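Local coordinates for tRNA modification GTPase mnmE (Chlorobium tepidum, PDB 3GEE), which probably hydrolyses GTP at a high intrinsic rate while helping to add a carboxymethylaminomethyl group to the wobble uridine (U34) of certain tRNAs, at residues L186-L191 / L440-L445. Residues are numbered along the deposited sequence; the frame is centred on the assembly and turned at random.
Sequences LIELEL and LIAFEL
Ile187 reaches across to Ile441, Ala442 and Leu445, and the contact is mainly apolar. From CB, which is directed at the helix, its side chain divides. CG2, anti to the backbone N, approaches the CB of Ala442 at 4.3 Å, a loose methyl-to-methyl touch. CG1 lies anti to the carbonyl carbon (chi1 -52°); from there the extended chi2 (163°) sets CD1, which meets the two more buried partners. There the CD1 of Ile187 lies 3.7 Å from the CD1 of Ile441 and equally 3.7 Å from the CD1 of Leu445, one helical turn further on; the Ile187 side chain crosses each of these two at roughly a right angle. Both segments belong to the MnmE helical domain: Ile187 opens a type I beta turn in the loop between helices 179-185 and 203-232, and its partners belong to helix 441-456. Ile187 also packs on Leu206 of helix 203-232, whereas Ile441 and Leu445 lean on Ile432 and Ala428 of helix 412-432, placing the methyl cluster among three helices. At the margin, the Glu188 chain is bent at chi2 (-79°), which turns CD, and OE1 lies 4.0 Å from Ala442 CB, a van der Waals approach.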
loop_
_atom_site.group_PDB
_atom_site.type_symbol
_atom_site.label_atom_id
_atom_site.label_comp_id
_atom_site.label_asym_id
_atom_site.label_seq_id
_atom_site.Cartn_x
_atom_site.Cartn_y
_atom_site.Cartn_z
ATOM N N LEU A 186 -26.946 -42.130 16.805
ATOM C CA LEU A 186 -28.131 -42.898 17.179
ATOM C C LEU A 186 -28.113 -44.280 16.523
ATOM O O LEU A 186 -28.673 -45.237 17.061
ATOM C CB LEU A 186 -29.389 -42.128 16.765
ATOM C CG LEU A 186 -30.733 -42.411 17.441
ATOM C CD1 LEU A 186 -31.515 -41.117 17.617
ATOM C CD2 LEU A 186 -31.553 -43.444 16.669
ATOM N N ILE A 187 -27.470 -44.368 15.362
ATOM C CA ILE A 187 -27.339 -45.628 14.628
ATOM C C ILE A 187 -25.882 -46.119 14.631
ATOM O O ILE A 187 -25.607 -47.276 14.309
ATOM C CB ILE A 187 -27.911 -45.511 13.185
ATOM C CG1 ILE A 187 -29.336 -44.948 13.227
ATOM C CG2 ILE A 187 -27.899 -46.872 12.475
ATOM C CD1 ILE A 187 -29.839 -44.404 11.911
ATOM N N GLU A 188 -24.959 -45.240 15.021
ATOM C CA GLU A 188 -23.546 -45.612 15.174
ATOM C C GLU A 188 -23.303 -46.480 16.414
ATOM O O GLU A 188 -22.191 -46.974 16.625
ATOM C CB GLU A 188 -22.646 -44.370 15.206
ATOM C CG GLU A 188 -22.424 -43.689 13.851
ATOM C CD GLU A 188 -21.387 -44.389 12.985
ATOM O OE1 GLU A 188 -21.665 -45.504 12.489
ATOM O OE2 GLU A 188 -20.296 -43.812 12.788
ATOM N N LEU A 189 -24.345 -46.654 17.227
ATOM C CA LEU A 189 -24.300 -47.535 18.396
ATOM C C LEU A 189 -25.039 -48.852 18.143
ATOM O O LEU A 189 -25.623 -49.437 19.060
ATOM C CB LEU A 189 -24.854 -46.822 19.640
ATOM C CG LEU A 189 -23.908 -46.139 20.645
ATOM C CD1 LEU A 189 -23.138 -47.172 21.471
ATOM C CD2 LEU A 189 -22.948 -45.134 19.994
ATOM N N GLU A 190 -25.008 -49.307 16.893
ATOM C CA GLU A 190 -25.529 -50.623 16.521
ATOM C C GLU A 190 -24.382 -51.632 16.435
ATOM O O GLU A 190 -24.585 -52.790 16.059
ATOM C CB GLU A 190 -26.268 -50.557 15.178
ATOM C CG GLU A 190 -27.505 -49.660 15.159
ATOM C CD GLU A 190 -28.732 -50.301 15.781
ATOM O OE1 GLU A 190 -28.726 -51.528 16.018
ATOM O OE2 GLU A 190 -29.713 -49.570 16.027
ATOM N N LEU A 191 -23.183 -51.173 16.799
ATOM C CA LEU A 191 -21.937 -51.941 16.666
ATOM C C LEU A 191 -21.895 -53.272 17.425
ATOM O O LEU A 191 -21.418 -54.275 16.892
ATOM C CB LEU A 191 -20.717 -51.069 17.027
ATOM C CG LEU A 191 -20.807 -49.957 18.085
ATOM C CD1 LEU A 191 -20.764 -50.499 19.508
ATOM C CD2 LEU A 191 -19.686 -48.949 17.880
ATOM N N LEU A 440 -25.535 -50.423 6.064
ATOM C CA LEU A 440 -25.204 -49.554 4.933
ATOM C C LEU A 440 -25.852 -48.174 5.046
ATOM O O LEU A 440 -25.436 -47.230 4.369
ATOM C CB LEU A 440 -25.594 -50.221 3.606
ATOM C CG LEU A 440 -24.774 -51.432 3.144
ATOM C CD1 LEU A 440 -25.556 -52.271 2.139
ATOM C CD2 LEU A 440 -23.427 -51.005 2.563
ATOM N N ILE A 441 -26.872 -48.066 5.899
ATOM C CA ILE A 441 -27.543 -46.789 6.173
ATOM C C ILE A 441 -26.653 -45.859 7.009
ATOM O O ILE A 441 -26.651 -44.642 6.806
ATOM C CB ILE A 441 -28.955 -47.005 6.827
ATOM C CG1 ILE A 441 -29.754 -45.688 6.913
ATOM C CG2 ILE A 441 -28.857 -47.764 8.162
ATOM C CD1 ILE A 441 -29.690 -44.955 8.245
ATOM N N ALA A 442 -25.891 -46.447 7.929
ATOM C CA ALA A 442 -24.955 -45.707 8.770
ATOM C C ALA A 442 -23.756 -45.197 7.969
ATOM O O ALA A 442 -23.052 -44.285 8.411
ATOM C CB ALA A 442 -24.494 -46.569 9.935
ATOM N N PHE A 443 -23.529 -45.792 6.799
ATOM C CA PHE A 443 -22.468 -45.356 5.891
ATOM C C PHE A 443 -22.819 -44.021 5.239
ATOM O O PHE A 443 -21.967 -43.137 5.122
ATOM C CB PHE A 443 -22.200 -46.422 4.819
ATOM C CG PHE A 443 -21.036 -46.102 3.913
ATOM C CD1 PHE A 443 -21.242 -45.473 2.688
ATOM C CD2 PHE A 443 -19.735 -46.434 4.285
ATOM C CE1 PHE A 443 -20.168 -45.174 1.847
ATOM C CE2 PHE A 443 -18.655 -46.140 3.451
ATOM C CZ PHE A 443 -18.873 -45.509 2.230
ATOM N N GLU A 444 -24.077 -43.885 4.823
ATOM C CA GLU A 444 -24.552 -42.681 4.136
ATOM C C GLU A 444 -24.645 -41.473 5.066
ATOM O O GLU A 444 -24.353 -40.348 4.657
ATOM C CB GLU A 444 -25.905 -42.937 3.461
ATOM C CG GLU A 444 -25.907 -44.067 2.430
ATOM C CD GLU A 444 -24.868 -43.882 1.333
ATOM O OE1 GLU A 444 -24.830 -42.800 0.710
ATOM O OE2 GLU A 444 -24.091 -44.830 1.093
ATOM N N LEU A 445 -25.053 -41.712 6.311
ATOM C CA LEU A 445 -25.191 -40.644 7.298
ATOM C C LEU A 445 -23.835 -40.071 7.691
ATOM O O LEU A 445 -23.694 -38.856 7.846
ATOM C CB LEU A 445 -25.935 -41.138 8.542
ATOM C CG LEU A 445 -27.344 -41.719 8.392
ATOM C CD1 LEU A 445 -27.818 -42.226 9.740
ATOM C CD2 LEU A 445 -28.332 -40.703 7.821
#